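PDB 4L0K: DraIII from Deinococcus radiophilus, which is a type II restriction endonuclease that cleaves double-stranded DNA at a specific sequence, probably through a His-Me finger nuclease domain. Local coordinates for residues A[212-215]-A[216-219]. Sequence-based numbering, arbitrary orientation.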
loop_
_atom_site.group_PDB
_atom_site.type_symbol
_atom_site.label_atom_id
_atom_site.label_comp_id
_atom_site.label_asym_id
_atom_site.label_seq_id
_atom_site.Cartn_x
_atom_site.Cartn_y
_atom_site.Cartn_z
ATOM N N GLU A 212 9.246 1.239 -15.323
ATOM C CA GLU A 212 10.097 1.515 -14.148
ATOM C C GLU A 212 10.014 0.370 -13.151
ATOM O O GLU A 212 11.000 0.026 -12.510
ATOM C CB GLU A 212 9.714 2.826 -13.449
ATOM C CG GLU A 212 10.084 4.099 -14.214
ATOM C CD GLU A 212 9.157 5.263 -13.878
ATOM O OE1 GLU A 212 9.182 6.271 -14.608
ATOM O OE2 GLU A 212 8.392 5.169 -12.891
ATOM N N PHE A 213 8.828 -0.220 -13.015
ATOM C CA PHE A 213 8.611 -1.260 -12.010
ATOM C C PHE A 213 9.423 -2.507 -12.390
ATOM O O PHE A 213 10.048 -3.142 -11.531
ATOM C CB PHE A 213 7.114 -1.597 -11.919
ATOM C CG PHE A 213 6.726 -2.441 -10.716
ATOM C CD1 PHE A 213 7.499 -2.446 -9.559
ATOM C CD2 PHE A 213 5.577 -3.218 -10.747
ATOM C CE1 PHE A 213 7.137 -3.213 -8.460
ATOM C CE2 PHE A 213 5.200 -3.983 -9.642
ATOM C CZ PHE A 213 5.986 -3.982 -8.497
ATOM N N TYR A 214 9.406 -2.838 -13.687
ATOM C CA TYR A 214 10.078 -4.034 -14.218
ATOM C C TYR A 214 11.569 -3.821 -14.162
ATOM O O TYR A 214 12.312 -4.715 -13.773
ATOM C CB TYR A 214 9.661 -4.303 -15.667
ATOM C CG TYR A 214 8.195 -4.620 -15.850
ATOM C CD1 TYR A 214 7.483 -5.289 -14.864
ATOM C CD2 TYR A 214 7.522 -4.250 -17.004
ATOM C CE1 TYR A 214 6.152 -5.586 -15.016
ATOM C CE2 TYR A 214 6.181 -4.552 -17.166
ATOM C CZ TYR A 214 5.505 -5.218 -16.158
ATOM O OH TYR A 214 4.176 -5.515 -16.290
ATOM N N LEU A 215 11.994 -2.612 -14.532
ATOM C CA LEU A 215 13.397 -2.238 -14.447
ATOM C C LEU A 215 13.889 -2.390 -12.985
ATOM O O LEU A 215 14.936 -2.996 -12.721
ATOM C CB LEU A 215 13.590 -0.817 -14.995
ATOM C CG LEU A 215 15.001 -0.237 -14.867
ATOM C CD1 LEU A 215 15.979 -0.977 -15.778
ATOM C CD2 LEU A 215 15.025 1.267 -15.135
ATOM N N TRP A 216 13.091 -1.872 -12.051
ATOM C CA TRP A 216 13.334 -2.011 -10.611
ATOM C C TRP A 216 13.505 -3.460 -10.184
ATOM O O TRP A 216 14.474 -3.785 -9.495
ATOM C CB TRP A 216 12.180 -1.408 -9.802
ATOM C CG TRP A 216 12.364 -1.528 -8.343
ATOM C CD1 TRP A 216 13.200 -0.776 -7.561
ATOM C CD2 TRP A 216 11.695 -2.427 -7.458
ATOM N NE1 TRP A 216 13.097 -1.156 -6.250
ATOM C CE2 TRP A 216 12.185 -2.168 -6.151
ATOM C CE3 TRP A 216 10.728 -3.417 -7.634
ATOM C CZ2 TRP A 216 11.750 -2.876 -5.035
ATOM C CZ3 TRP A 216 10.282 -4.114 -6.516
ATOM C CH2 TRP A 216 10.793 -3.840 -5.233
ATOM N N MET A 217 12.558 -4.319 -10.570
ATOM C CA MET A 217 12.659 -5.730 -10.213
ATOM C C MET A 217 13.980 -6.285 -10.739
ATOM O O MET A 217 14.691 -6.988 -10.033
ATOM C CB MET A 217 11.526 -6.555 -10.818
ATOM C CG MET A 217 10.142 -6.159 -10.381
ATOM S SD MET A 217 8.917 -7.225 -11.175
ATOM C CE MET A 217 7.369 -6.414 -10.736
ATOM N N GLU A 218 14.302 -5.941 -11.981
ATOM C CA GLU A 218 15.527 -6.422 -12.617
ATOM C C GLU A 218 16.794 -6.068 -11.839
ATOM O O GLU A 218 17.671 -6.926 -11.641
ATOM C CB GLU A 218 15.626 -5.904 -14.050
ATOM C CG GLU A 218 16.392 -6.841 -14.952
ATOM C CD GLU A 218 15.890 -6.809 -16.382
ATOM O OE1 GLU A 218 15.495 -7.883 -16.886
ATOM O OE2 GLU A 218 15.892 -5.718 -16.999
ATOM N N GLU A 219 16.890 -4.833 -11.393
ATOM C CA GLU A 219 18.001 -4.359 -10.591
ATOM C C GLU A 219 18.081 -5.005 -9.233
ATOM O O GLU A 219 19.125 -5.297 -8.774
ATOM C CB GLU A 219 17.913 -2.873 -10.399
ATOM C CG GLU A 219 18.067 -2.085 -11.651
ATOM C CD GLU A 219 17.487 -0.707 -11.541
ATOM O OE1 GLU A 219 16.758 -0.440 -10.618
ATOM O OE2 GLU A 219 17.759 0.123 -12.383
#
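Trp216, Met217, Glu218 and Glu219 each donate their backbone N-H to the carbonyl four residues earlier, so 212-219 forms two turns of regular alpha-helix; Met217 N lies 2.9 Å from Phe213 O, with an N-H...O angle of 160°. On one flank of this helix, Phe213 meets both Trp216 and Met217. The methionine, extended beyond CG, carries its CE methyl over one face of the phenyl ring, 3.5 Å from the centroid and displaced toward the rim at CE2. Its SD stands 5.0 Å above the same centroid, completing a Met-aromatic contact. The methyl also approaches the edge of the Tyr214 ring, with CE 4.3 Å from Tyr214 CD1. The ring planes of Phe213 and the Trp216 six-membered ring lie 17° from parallel but are slid so far apart that they hardly overlap; they touch where Phe213 CE1 comes within 3.7 Å of Trp216 CE3. With an alanine in place of Phe213, the Met217 methyl is likely to lose its aromatic platform and Trp216 CE3 its packing partner. Farther round the helix, Leu215 CG packs 3.7 Å from Glu219 OE2. Helix 210-226 follows helix 199-205, whose Ala204 and Gln205 touch Phe213, while Tyr214 OH hydrogen-bonds to Ile159 O. The second subunit adds Phe200, edge-to-face with Trp216, Val220 against Met217, and Lys225 in a salt bridge to Glu218, making this C-terminal helix part of the dimer interface.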